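Local coordinates for copper induced nitroreductase D (Lactococcus lactis, PDB 2WQF), which binds flavin mononucleotide and probably acts as a nitroreductase, an oxidoreductase induced by copper and involved in defence against oxidative stress, at residues A[100-105]-A[171-176]; A[66-71]-A[151-156]; A[13-18]-A[182-187]; A[50-55]-A[94-99]. All blocks are in the same frame, centred on the assembly; numbering follows the deposited sequence.

From the N terminus, 13-18 comes first, and its partner 182-187 follows strand 171-182, near the C-terminal end of the chain. Interaction 3 therefore closes the longest loop and encloses the other three. Within it, 50-55 pairs with 94-99 in interaction 4. That loop closes before interaction 1 opens between 100-105 and 171-176, and both contacts use strand 97-104. Interaction 2 joins 66-71 to 151-156, so its segments alternate with those of interactions 1 and 4. Interactions 1, 3 and 4 all join strands of the same antiparallel sheet. Interaction 2 ties helix 53-73 to the loop after strand 146-151. Interactions 2 and 3 both reach FMN.

Interaction 1: A[100-105]-A[171-176]; sequences LFFEDQ and WKLRGQ
The F102 ring lies between two side chains of the facing strand. With CG anti to the backbone N (chi1 -176°), the L173 side chain lies beside the F102 ring. L173 CD1 sits over one face, 3.9 Å from the F102 ring centroid and 15° off its normal, a CH-pi contact. W171 CE3 lies over the opposite face, offset toward the rim. The F102 and W171 rings are oblique, with planes at 54°. L173 CD1 also touches L100 CB at 3.8 Å, and L100 CG meets Q176 CG at 3.9 Å.

F101 and E103 point to the other face of the sheet. The E103 and R174 side chains cross at about a right angle, CG to CG, but E103 OE1 bonds to T45 and S126, and R174 pairs with E127. Q105 folds back, and its NE2 donates to E103 O (3.0 Å). K172 N reaches that oxygen from the opposite face of its plane, so two donors grip it. Water 1 accepts from W171 NE1 at 2.9 Å.

F101 O accepts from R174 N at 2.8 Å and weakly from G175 N, while F101 N donates to G175 O. R174 and G175 thus both face F101, a classic beta bulge in the antiparallel pairing of strands 97-104 and 171-182.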
# COMPACT_ATOMS: atom_id res chain seq x y z
N LEU A 100 8.46 -11.73 -6.39
CA LEU A 100 7.80 -12.28 -5.20
C LEU A 100 8.09 -11.38 -4.02
O LEU A 100 9.24 -11.10 -3.69
CB LEU A 100 8.25 -13.71 -4.93
CG LEU A 100 7.86 -14.72 -6.04
CD1 LEU A 100 8.89 -14.76 -7.14
CD2 LEU A 100 7.67 -16.11 -5.45
N PHE A 101 7.01 -10.86 -3.45
CA PHE A 101 7.04 -9.97 -2.31
C PHE A 101 6.81 -10.72 -1.03
O PHE A 101 5.83 -11.43 -0.91
CB PHE A 101 5.95 -8.91 -2.46
CG PHE A 101 6.26 -7.88 -3.54
CD1 PHE A 101 6.98 -6.73 -3.25
CD2 PHE A 101 5.83 -8.10 -4.84
CE1 PHE A 101 7.23 -5.80 -4.24
CE2 PHE A 101 6.05 -7.17 -5.82
CZ PHE A 101 6.77 -6.03 -5.53
N PHE A 102 7.71 -10.52 -0.06
CA PHE A 102 7.64 -11.15 1.25
C PHE A 102 7.69 -10.06 2.32
O PHE A 102 8.16 -8.95 2.07
CB PHE A 102 8.81 -12.11 1.51
CG PHE A 102 9.05 -13.15 0.44
CD1 PHE A 102 8.79 -14.49 0.69
CD2 PHE A 102 9.62 -12.80 -0.77
CE1 PHE A 102 9.05 -15.48 -0.29
CE2 PHE A 102 9.86 -13.75 -1.75
CZ PHE A 102 9.61 -15.09 -1.51
N GLU A 103 7.24 -10.40 3.52
CA GLU A 103 7.41 -9.55 4.69
C GLU A 103 8.24 -10.33 5.70
O GLU A 103 7.94 -11.50 6.01
CB GLU A 103 6.06 -9.17 5.30
CG GLU A 103 5.30 -8.14 4.47
CD GLU A 103 6.01 -6.78 4.49
OE1 GLU A 103 6.34 -6.31 5.61
OE2 GLU A 103 6.27 -6.19 3.40
N ASP A 104 9.29 -9.70 6.23
CA ASP A 104 10.19 -10.36 7.15
C ASP A 104 9.60 -10.43 8.58
O ASP A 104 9.56 -9.44 9.32
CB ASP A 104 11.54 -9.64 7.14
CG ASP A 104 12.61 -10.40 7.89
OD1 ASP A 104 12.28 -11.25 8.75
OD2 ASP A 104 13.79 -10.14 7.64
N GLN A 105 9.15 -11.62 8.94
CA GLN A 105 8.51 -11.84 10.23
C GLN A 105 9.47 -11.72 11.41
O GLN A 105 9.03 -11.48 12.53
CB GLN A 105 7.85 -13.23 10.24
CG GLN A 105 6.79 -13.39 9.14
CD GLN A 105 5.76 -12.28 9.17
OE1 GLN A 105 4.98 -12.17 10.12
NE2 GLN A 105 5.75 -11.46 8.13
N TRP A 171 10.95 -15.06 5.88
CA TRP A 171 10.30 -14.40 4.75
C TRP A 171 8.91 -14.99 4.47
O TRP A 171 8.79 -16.13 4.05
CB TRP A 171 11.15 -14.48 3.49
CG TRP A 171 12.41 -13.65 3.49
CD1 TRP A 171 13.12 -13.20 4.58
CD2 TRP A 171 13.13 -13.20 2.33
NE1 TRP A 171 14.23 -12.50 4.16
CE2 TRP A 171 14.26 -12.49 2.79
CE3 TRP A 171 12.91 -13.32 0.96
CZ2 TRP A 171 15.16 -11.91 1.91
CZ3 TRP A 171 13.82 -12.75 0.09
CH2 TRP A 171 14.93 -12.05 0.57
N LYS A 172 7.87 -14.20 4.72
CA LYS A 172 6.49 -14.65 4.54
C LYS A 172 5.96 -14.11 3.23
O LYS A 172 5.82 -12.91 3.06
CB LYS A 172 5.62 -14.18 5.70
CG LYS A 172 4.18 -14.62 5.60
CD LYS A 172 3.36 -14.01 6.72
CE LYS A 172 1.90 -14.47 6.68
NZ LYS A 172 1.08 -13.81 7.75
N LEU A 173 5.69 -15.02 2.29
CA LEU A 173 5.28 -14.63 0.95
C LEU A 173 3.91 -13.96 0.98
O LEU A 173 2.98 -14.50 1.58
CB LEU A 173 5.24 -15.88 0.04
CG LEU A 173 4.90 -15.62 -1.43
CD1 LEU A 173 5.85 -14.63 -2.10
CD2 LEU A 173 4.96 -16.97 -2.17
N ARG A 174 3.78 -12.82 0.31
CA ARG A 174 2.51 -12.07 0.27
C ARG A 174 1.87 -11.90 -1.11
O ARG A 174 0.66 -11.72 -1.21
CB ARG A 174 2.68 -10.67 0.86
CG ARG A 174 3.36 -10.60 2.20
CD ARG A 174 2.77 -11.54 3.21
NE ARG A 174 1.37 -11.31 3.54
CZ ARG A 174 0.42 -12.26 3.56
NH1 ARG A 174 0.66 -13.50 3.14
NH2 ARG A 174 -0.80 -11.98 3.99
N GLY A 175 2.65 -11.95 -2.17
CA GLY A 175 2.13 -11.60 -3.49
C GLY A 175 3.18 -11.89 -4.55
O GLY A 175 4.38 -11.93 -4.25
N GLN A 176 2.74 -12.09 -5.79
CA GLN A 176 3.64 -12.34 -6.91
C GLN A 176 3.26 -11.45 -8.07
O GLN A 176 2.20 -11.60 -8.68
CB GLN A 176 3.62 -13.81 -7.34
CG GLN A 176 3.94 -14.77 -6.22
CD GLN A 176 2.70 -15.16 -5.44
OE1 GLN A 176 1.73 -15.64 -6.01
NE2 GLN A 176 2.73 -14.98 -4.13
O HOH W 1 16.27 -10.79 5.42

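Interaction 2: A[66-71]-A[151-156]; sequences PELKAA and QHYNPL. With FMN (flavin mononucleotide), chain B.
The apolar part of the contact is carried by L68 and L156. L68 CD2 meets Y153 CE1 at 3.8 Å, and the two side chains cross obliquely. The other branch, L68 CD1, touches L156 CD2 at 4.0 Å. The same L156 CD2 reaches A71 CB, one turn further along the helix, at 4.1 Å. Outside the two segments, L89 of helix 88-93 packs on both L68 and Y153.

The polar part runs through a single water. Water 2 donates to E67 OE1 (3.1 Å) and to L156 O (2.7 Å). It bridges the helix side chain to the loop backbone.

The third group of bonds is to the flavin and, of the two segments, comes from 151-156. H152 ND1 donates to FMN O4 at 2.8 Å, nearly straight at 176°. FMN O4 lies at the edge of the imidazole, near its plane. Q151 NE2 donates to FMN O2 at 3.0 Å, and FMN N3 donates weakly to Q151 OE1. The Q151 amide thus faces the pyrimidine edge of the flavin with both its ends.

The chemistry divides 151-156. Q151 and H152 bond to the polar edge of FMN, while Y153 and L156 rest on helix 53-73 through apolar contacts and one water.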
# COMPACT_ATOMS: atom_id res chain seq x y z
N PRO A 66 2.61 -27.76 -10.52
CA PRO A 66 2.45 -28.98 -9.71
C PRO A 66 1.76 -28.76 -8.36
O PRO A 66 0.96 -29.60 -7.95
CB PRO A 66 3.89 -29.46 -9.51
CG PRO A 66 4.67 -28.81 -10.60
CD PRO A 66 4.02 -27.51 -10.86
N GLU A 67 2.05 -27.65 -7.67
CA GLU A 67 1.43 -27.38 -6.38
C GLU A 67 -0.07 -27.15 -6.52
O GLU A 67 -0.86 -27.60 -5.68
CB GLU A 67 2.08 -26.16 -5.71
CG GLU A 67 3.52 -26.38 -5.25
CD GLU A 67 3.61 -27.16 -3.95
OE1 GLU A 67 2.55 -27.57 -3.43
OE2 GLU A 67 4.74 -27.36 -3.45
N LEU A 68 -0.45 -26.46 -7.60
CA LEU A 68 -1.85 -26.20 -7.89
C LEU A 68 -2.58 -27.51 -8.24
O LEU A 68 -3.68 -27.78 -7.75
CB LEU A 68 -1.95 -25.20 -9.04
CG LEU A 68 -3.18 -24.30 -9.10
CD1 LEU A 68 -3.41 -23.63 -7.78
CD2 LEU A 68 -3.01 -23.25 -10.20
N LYS A 69 -1.96 -28.34 -9.07
CA LYS A 69 -2.57 -29.61 -9.47
C LYS A 69 -2.76 -30.51 -8.26
O LYS A 69 -3.81 -31.14 -8.10
CB LYS A 69 -1.71 -30.33 -10.51
CG LYS A 69 -2.23 -31.71 -10.93
CD LYS A 69 -1.39 -32.29 -12.07
CE LYS A 69 -1.84 -33.69 -12.43
NZ LYS A 69 -1.48 -34.67 -11.37
N ALA A 70 -1.75 -30.57 -7.41
CA ALA A 70 -1.81 -31.43 -6.24
C ALA A 70 -2.91 -30.92 -5.31
O ALA A 70 -3.66 -31.70 -4.74
CB ALA A 70 -0.46 -31.46 -5.53
N ALA A 71 -3.01 -29.60 -5.19
CA ALA A 71 -4.01 -28.99 -4.33
C ALA A 71 -5.43 -29.19 -4.87
O ALA A 71 -6.39 -29.24 -4.10
CB ALA A 71 -3.72 -27.51 -4.14
N GLN A 151 -0.63 -11.68 -8.48
CA GLN A 151 -1.19 -12.97 -8.15
C GLN A 151 -0.91 -13.35 -6.71
O GLN A 151 -0.02 -12.79 -6.04
CB GLN A 151 -0.64 -14.06 -9.08
CG GLN A 151 -0.93 -13.84 -10.55
CD GLN A 151 -2.39 -13.54 -10.80
OE1 GLN A 151 -3.26 -14.20 -10.25
NE2 GLN A 151 -2.66 -12.52 -11.60
N HIS A 152 -1.69 -14.33 -6.24
CA HIS A 152 -1.62 -14.83 -4.88
C HIS A 152 -1.70 -16.36 -4.82
O HIS A 152 -2.74 -16.93 -4.52
CB HIS A 152 -2.70 -14.17 -4.03
CG HIS A 152 -2.51 -12.69 -3.92
ND1 HIS A 152 -3.09 -11.80 -4.79
CD2 HIS A 152 -1.73 -11.96 -3.09
CE1 HIS A 152 -2.71 -10.57 -4.47
NE2 HIS A 152 -1.86 -10.64 -3.46
N TYR A 153 -0.58 -17.00 -5.12
CA TYR A 153 -0.45 -18.46 -5.00
C TYR A 153 0.21 -18.85 -3.68
O TYR A 153 0.49 -20.01 -3.44
CB TYR A 153 0.30 -19.01 -6.21
CG TYR A 153 -0.55 -18.94 -7.46
CD1 TYR A 153 -1.61 -19.82 -7.64
CD2 TYR A 153 -0.31 -17.98 -8.43
CE1 TYR A 153 -2.40 -19.75 -8.76
CE2 TYR A 153 -1.09 -17.91 -9.56
CZ TYR A 153 -2.14 -18.79 -9.72
OH TYR A 153 -2.93 -18.72 -10.86
N ASN A 154 0.46 -17.85 -2.83
CA ASN A 154 0.75 -18.08 -1.41
C ASN A 154 -0.56 -18.46 -0.71
O ASN A 154 -1.63 -17.92 -1.07
CB ASN A 154 1.34 -16.80 -0.79
CG ASN A 154 0.49 -15.57 -1.08
OD1 ASN A 154 0.42 -15.12 -2.21
ND2 ASN A 154 -0.21 -15.08 -0.07
N PRO A 155 -0.50 -19.37 0.29
CA PRO A 155 0.70 -20.01 0.83
C PRO A 155 1.09 -21.31 0.14
O PRO A 155 2.02 -21.95 0.59
CB PRO A 155 0.30 -20.36 2.28
CG PRO A 155 -1.16 -20.13 2.39
CD PRO A 155 -1.71 -19.78 1.05
N LEU A 156 0.41 -21.67 -0.94
CA LEU A 156 0.60 -22.97 -1.58
C LEU A 156 2.04 -23.21 -2.01
O LEU A 156 2.58 -24.31 -1.85
CB LEU A 156 -0.33 -23.09 -2.79
CG LEU A 156 -1.75 -23.61 -2.55
CD1 LEU A 156 -2.46 -22.82 -1.45
CD2 LEU A 156 -2.53 -23.56 -3.86
N1 FMN B . -5.50 -9.67 -9.69
C2 FMN B . -5.34 -11.09 -10.05
O2 FMN B . -5.41 -11.43 -11.21
N3 FMN B . -5.17 -12.04 -9.00
C4 FMN B . -5.12 -11.69 -7.67
O4 FMN B . -4.88 -12.53 -6.84
C4A FMN B . -5.31 -10.28 -7.31
N5 FMN B . -5.32 -9.86 -6.09
C5A FMN B . -5.13 -8.40 -5.83
C6 FMN B . -4.77 -7.95 -4.45
C7 FMN B . -4.52 -6.68 -4.17
C7M FMN B . -4.19 -6.28 -2.74
C8 FMN B . -4.57 -5.67 -5.29
C8M FMN B . -4.22 -4.22 -5.01
C9 FMN B . -4.92 -6.04 -6.53
C9A FMN B . -5.21 -7.48 -6.84
N10 FMN B . -5.60 -7.94 -8.13
C10 FMN B . -5.49 -9.30 -8.42
C1' FMN B . -5.78 -7.01 -9.24
C2' FMN B . -7.06 -6.20 -9.06
O2' FMN B . -8.16 -7.01 -9.35
C3' FMN B . -6.96 -4.97 -9.98
O3' FMN B . -5.92 -4.18 -9.44
C4' FMN B . -8.27 -4.17 -9.96
O4' FMN B . -9.31 -4.90 -10.60
C5' FMN B . -8.12 -2.80 -10.63
O5' FMN B . -7.69 -3.00 -11.97
P FMN B . -6.28 -2.35 -12.47
O1P FMN B . -6.28 -0.90 -12.17
O2P FMN B . -5.11 -3.08 -11.71
O3P FMN B . -6.22 -2.65 -14.03
O HOH W 2 1.67 -26.50 -0.66

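Interaction 3: A[13-18]-A[182-187]; sequences IYALGR and IEAPAG. With FMN (flavin mononucleotide), chain B.
I13 has the most surface buried here, and its two branches work separately. I13 CD1 reaches A186, 3.6 Å from A186 N and 3.8 Å from A186 CB. I13 CG2 is anti to the backbone N and meets I182 CG2 at 4.1 Å, the two isoleucine side chains crossing at about a right angle. The same I13 CG2 also lies near A184 O.

A15 is next. Its methyl group points at the other segment, and A15 CB meets A184 CB at 3.6 Å, a close apolar pair. Its backbone binds at both ends. A15 O accepts from E183 N at 2.8 Å, the one direct hydrogen bond between the segments. A15 N donates to water 3, which in turn donates to A184 O at 2.9 Å. A184 N is buried by the contact and has no partner in the model.

E183 completes the set. E183 CG, beside its own backbone N (chi1 -57°), passes 3.5 Å from G17 N. The carboxylate is held by S181, through OE2. G17 leaves room for this approach, since a CB there would collide with E183 OE2.

Y14 takes no part in this interface; its hydroxyl goes to the cofactor. Y14 OH donates to FMN O2 at 2.6 Å, and that oxygen lies at the edge of the ring, near its plane. FMN O2 is shared with the Q151 amide. L16 and I182 form an antiparallel non-hydrogen-bonded pair, so the contact adds strand 16-17 to strand 171-182, and the same segment supplies Y14 to the FMN site.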
# COMPACT_ATOMS: atom_id res chain seq x y z
N ILE A 13 -2.31 -6.03 -16.51
CA ILE A 13 -2.08 -6.55 -17.85
C ILE A 13 -1.81 -8.03 -17.76
O ILE A 13 -0.80 -8.44 -17.18
CB ILE A 13 -0.86 -5.86 -18.51
CG1 ILE A 13 -1.00 -4.33 -18.52
CG2 ILE A 13 -0.58 -6.43 -19.90
CD1 ILE A 13 -2.15 -3.80 -19.35
N TYR A 14 -2.69 -8.82 -18.33
CA TYR A 14 -2.55 -10.27 -18.31
C TYR A 14 -1.74 -10.80 -19.50
O TYR A 14 -1.10 -11.85 -19.37
CB TYR A 14 -3.92 -10.95 -18.27
CG TYR A 14 -4.61 -10.77 -16.92
CD1 TYR A 14 -4.00 -11.23 -15.74
CD2 TYR A 14 -5.82 -10.09 -16.81
CE1 TYR A 14 -4.60 -11.06 -14.52
CE2 TYR A 14 -6.45 -9.92 -15.58
CZ TYR A 14 -5.83 -10.39 -14.44
OH TYR A 14 -6.47 -10.23 -13.21
N ALA A 15 -1.78 -10.09 -20.63
CA ALA A 15 -1.10 -10.52 -21.84
C ALA A 15 0.29 -9.92 -21.85
O ALA A 15 0.48 -8.76 -22.26
CB ALA A 15 -1.89 -10.10 -23.09
N LEU A 16 1.24 -10.72 -21.40
CA LEU A 16 2.61 -10.26 -21.17
C LEU A 16 3.60 -11.08 -21.98
O LEU A 16 3.43 -12.30 -22.17
CB LEU A 16 2.96 -10.32 -19.67
CG LEU A 16 2.18 -9.38 -18.76
CD1 LEU A 16 2.51 -9.70 -17.31
CD2 LEU A 16 2.47 -7.89 -19.06
N GLY A 17 4.66 -10.42 -22.44
CA GLY A 17 5.71 -11.09 -23.17
C GLY A 17 7.09 -10.74 -22.65
O GLY A 17 7.24 -10.17 -21.54
N ARG A 18 8.10 -11.03 -23.47
CA ARG A 18 9.49 -10.90 -23.04
C ARG A 18 10.28 -9.87 -23.84
O ARG A 18 11.51 -9.87 -23.83
CB ARG A 18 10.15 -12.27 -23.11
CG ARG A 18 9.43 -13.25 -22.23
CD ARG A 18 10.15 -14.57 -22.08
NE ARG A 18 9.46 -15.44 -21.14
CZ ARG A 18 9.81 -16.69 -20.89
NH1 ARG A 18 10.83 -17.23 -21.53
NH2 ARG A 18 9.13 -17.40 -20.01
N ILE A 182 3.92 -5.43 -22.72
CA ILE A 182 2.48 -5.42 -22.90
C ILE A 182 2.11 -5.94 -24.28
O ILE A 182 2.52 -5.39 -25.29
CB ILE A 182 1.93 -3.99 -22.74
CG1 ILE A 182 2.26 -3.48 -21.34
CG2 ILE A 182 0.42 -3.96 -23.01
CD1 ILE A 182 1.84 -2.02 -21.06
N GLU A 183 1.31 -7.01 -24.32
CA GLU A 183 0.95 -7.65 -25.59
C GLU A 183 -0.53 -7.48 -25.93
O GLU A 183 -0.95 -7.80 -27.04
CB GLU A 183 1.34 -9.13 -25.55
CG GLU A 183 2.83 -9.34 -25.27
CD GLU A 183 3.75 -8.72 -26.32
OE1 GLU A 183 3.34 -8.62 -27.50
OE2 GLU A 183 4.90 -8.37 -25.96
N ALA A 184 -1.30 -6.99 -24.98
CA ALA A 184 -2.69 -6.58 -25.24
C ALA A 184 -3.07 -5.57 -24.16
O ALA A 184 -2.58 -5.64 -23.05
CB ALA A 184 -3.65 -7.78 -25.20
N PRO A 185 -3.97 -4.65 -24.49
CA PRO A 185 -4.37 -3.58 -23.59
C PRO A 185 -5.13 -4.09 -22.37
O PRO A 185 -5.73 -5.16 -22.41
CB PRO A 185 -5.28 -2.69 -24.45
CG PRO A 185 -5.10 -3.14 -25.83
CD PRO A 185 -4.65 -4.56 -25.79
N ALA A 186 -5.11 -3.31 -21.30
CA ALA A 186 -5.95 -3.57 -20.14
C ALA A 186 -7.42 -3.60 -20.52
O ALA A 186 -7.85 -2.96 -21.49
CB ALA A 186 -5.73 -2.48 -19.08
N GLY A 187 -8.19 -4.33 -19.74
CA GLY A 187 -9.63 -4.31 -19.91
C GLY A 187 -10.31 -3.06 -19.39
O GLY A 187 -9.70 -2.09 -18.95
N1 FMN B . -5.50 -9.67 -9.69
C2 FMN B . -5.34 -11.09 -10.05
O2 FMN B . -5.41 -11.43 -11.21
N3 FMN B . -5.17 -12.04 -9.00
C4 FMN B . -5.12 -11.69 -7.67
O4 FMN B . -4.88 -12.53 -6.84
C4A FMN B . -5.31 -10.28 -7.31
N5 FMN B . -5.32 -9.86 -6.09
C5A FMN B . -5.13 -8.40 -5.83
C6 FMN B . -4.77 -7.95 -4.45
C7 FMN B . -4.52 -6.68 -4.17
C7M FMN B . -4.19 -6.28 -2.74
C8 FMN B . -4.57 -5.67 -5.29
C8M FMN B . -4.22 -4.22 -5.01
C9 FMN B . -4.92 -6.04 -6.53
C9A FMN B . -5.21 -7.48 -6.84
N10 FMN B . -5.60 -7.94 -8.13
C10 FMN B . -5.49 -9.30 -8.42
C1' FMN B . -5.78 -7.01 -9.24
C2' FMN B . -7.06 -6.20 -9.06
O2' FMN B . -8.16 -7.01 -9.35
C3' FMN B . -6.96 -4.97 -9.98
O3' FMN B . -5.92 -4.18 -9.44
C4' FMN B . -8.27 -4.17 -9.96
O4' FMN B . -9.31 -4.90 -10.60
C5' FMN B . -8.12 -2.80 -10.63
O5' FMN B . -7.69 -3.00 -11.97
P FMN B . -6.28 -2.35 -12.47
O1P FMN B . -6.28 -0.90 -12.17
O2P FMN B . -5.11 -3.08 -11.71
O3P FMN B . -6.22 -2.65 -14.03
O HOH W 3 -3.61 -7.69 -21.32

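Interaction 4: A[50-55]-A[94-99]; sequences ILTGDA and AAFGTI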
# COMPACT_ATOMS: atom_id res chain seq x y z
N ILE A 50 13.34 -11.62 -7.21
CA ILE A 50 13.07 -11.20 -8.58
C ILE A 50 13.58 -12.28 -9.53
O ILE A 50 14.78 -12.53 -9.57
CB ILE A 50 13.75 -9.87 -8.91
CG1 ILE A 50 13.27 -8.78 -7.94
CG2 ILE A 50 13.51 -9.45 -10.35
CD1 ILE A 50 14.17 -7.52 -7.92
N LEU A 51 12.66 -12.92 -10.23
CA LEU A 51 12.99 -14.04 -11.11
C LEU A 51 12.78 -13.67 -12.57
O LEU A 51 11.72 -13.16 -12.95
CB LEU A 51 12.08 -15.23 -10.79
CG LEU A 51 12.10 -15.71 -9.33
CD1 LEU A 51 11.18 -16.90 -9.23
CD2 LEU A 51 13.51 -16.04 -8.83
N THR A 52 13.77 -13.99 -13.40
CA THR A 52 13.67 -13.83 -14.84
C THR A 52 14.26 -15.08 -15.50
O THR A 52 14.80 -15.95 -14.82
CB THR A 52 14.37 -12.55 -15.36
OG1 THR A 52 15.78 -12.64 -15.18
CG2 THR A 52 13.83 -11.32 -14.65
N GLY A 53 14.13 -15.17 -16.82
CA GLY A 53 14.78 -16.25 -17.56
C GLY A 53 14.41 -17.63 -17.07
O GLY A 53 13.23 -17.95 -16.88
N ASP A 54 15.42 -18.47 -16.89
CA ASP A 54 15.21 -19.85 -16.46
C ASP A 54 14.47 -19.94 -15.13
O ASP A 54 13.69 -20.84 -14.93
CB ASP A 54 16.54 -20.59 -16.31
CG ASP A 54 17.18 -20.93 -17.63
OD1 ASP A 54 16.64 -20.56 -18.69
OD2 ASP A 54 18.24 -21.59 -17.61
N ALA A 55 14.72 -18.99 -14.22
CA ALA A 55 14.07 -19.00 -12.92
C ALA A 55 12.57 -18.71 -13.06
O ALA A 55 11.74 -19.28 -12.35
CB ALA A 55 14.74 -17.98 -11.98
N ALA A 94 4.72 -17.04 -19.68
CA ALA A 94 5.12 -16.31 -20.87
C ALA A 94 5.68 -14.91 -20.60
O ALA A 94 6.34 -14.32 -21.46
CB ALA A 94 3.94 -16.23 -21.83
N ALA A 95 5.42 -14.38 -19.40
CA ALA A 95 5.92 -13.07 -19.01
C ALA A 95 7.45 -13.08 -18.88
O ALA A 95 8.07 -14.14 -18.84
CB ALA A 95 5.28 -12.65 -17.68
N PHE A 96 8.05 -11.91 -18.77
CA PHE A 96 9.51 -11.79 -18.62
C PHE A 96 9.99 -12.25 -17.25
O PHE A 96 11.05 -12.84 -17.11
CB PHE A 96 9.94 -10.34 -18.84
CG PHE A 96 11.43 -10.15 -18.83
CD1 PHE A 96 12.19 -10.46 -19.94
CD2 PHE A 96 12.05 -9.59 -17.73
CE1 PHE A 96 13.55 -10.27 -19.95
CE2 PHE A 96 13.41 -9.41 -17.73
CZ PHE A 96 14.16 -9.74 -18.85
N GLY A 97 9.20 -11.97 -16.21
CA GLY A 97 9.63 -12.30 -14.87
C GLY A 97 8.51 -12.24 -13.85
O GLY A 97 7.37 -11.86 -14.17
N THR A 98 8.87 -12.58 -12.62
CA THR A 98 7.95 -12.56 -11.48
C THR A 98 8.71 -11.96 -10.29
O THR A 98 9.82 -12.38 -9.97
CB THR A 98 7.37 -13.95 -11.11
OG1 THR A 98 6.74 -14.52 -12.25
CG2 THR A 98 6.34 -13.84 -10.03
N ILE A 99 8.09 -10.98 -9.64
CA ILE A 99 8.64 -10.41 -8.42
C ILE A 99 7.82 -10.93 -7.24
O ILE A 99 6.63 -10.64 -7.13
CB ILE A 99 8.59 -8.88 -8.45
CG1 ILE A 99 9.30 -8.34 -9.70
CG2 ILE A 99 9.16 -8.28 -7.15
CD1 ILE A 99 8.84 -6.93 -10.10
O HOH W 4 12.60 -13.89 -18.90
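Two neighbouring strands of the antiparallel sheet meet here, 46-52 and 97-104, at the point where the first turns into helix 53-73. Their short segments run at 173° to each other. L51 and T98 form the hydrogen-bonded pair. L51 N donates to T98 O at 2.9 Å, and T98 N returns a bond of 2.9 Å to L51 O. I50 and I99 are the non-hydrogen-bonded pair next to it, with I50 CG1 and I99 CG2 4.2 Å apart.

G97 lies close under the first strand: G97 CA is 3.0 Å from L51 O, and a CB there would run into that oxygen. On its other side, F96 and G97 both face F179, a classic beta bulge toward strand 171-182. T98 OG1 is bonded to Q56 and W60 of the helix. I50 and L51 also pair in parallel with a strand of the second subunit, so the sheet continues across the interface.

With F96 CG anti to its backbone N (chi1 -175°), the F96 and T52 side chains lie side by side, pointing the same way. T52 CG2 is 3.6 Å from F96 CE2. Water 4 sits over one face of the F96 ring, accepts from G53 N and donates to F96 O at 2.6 Å.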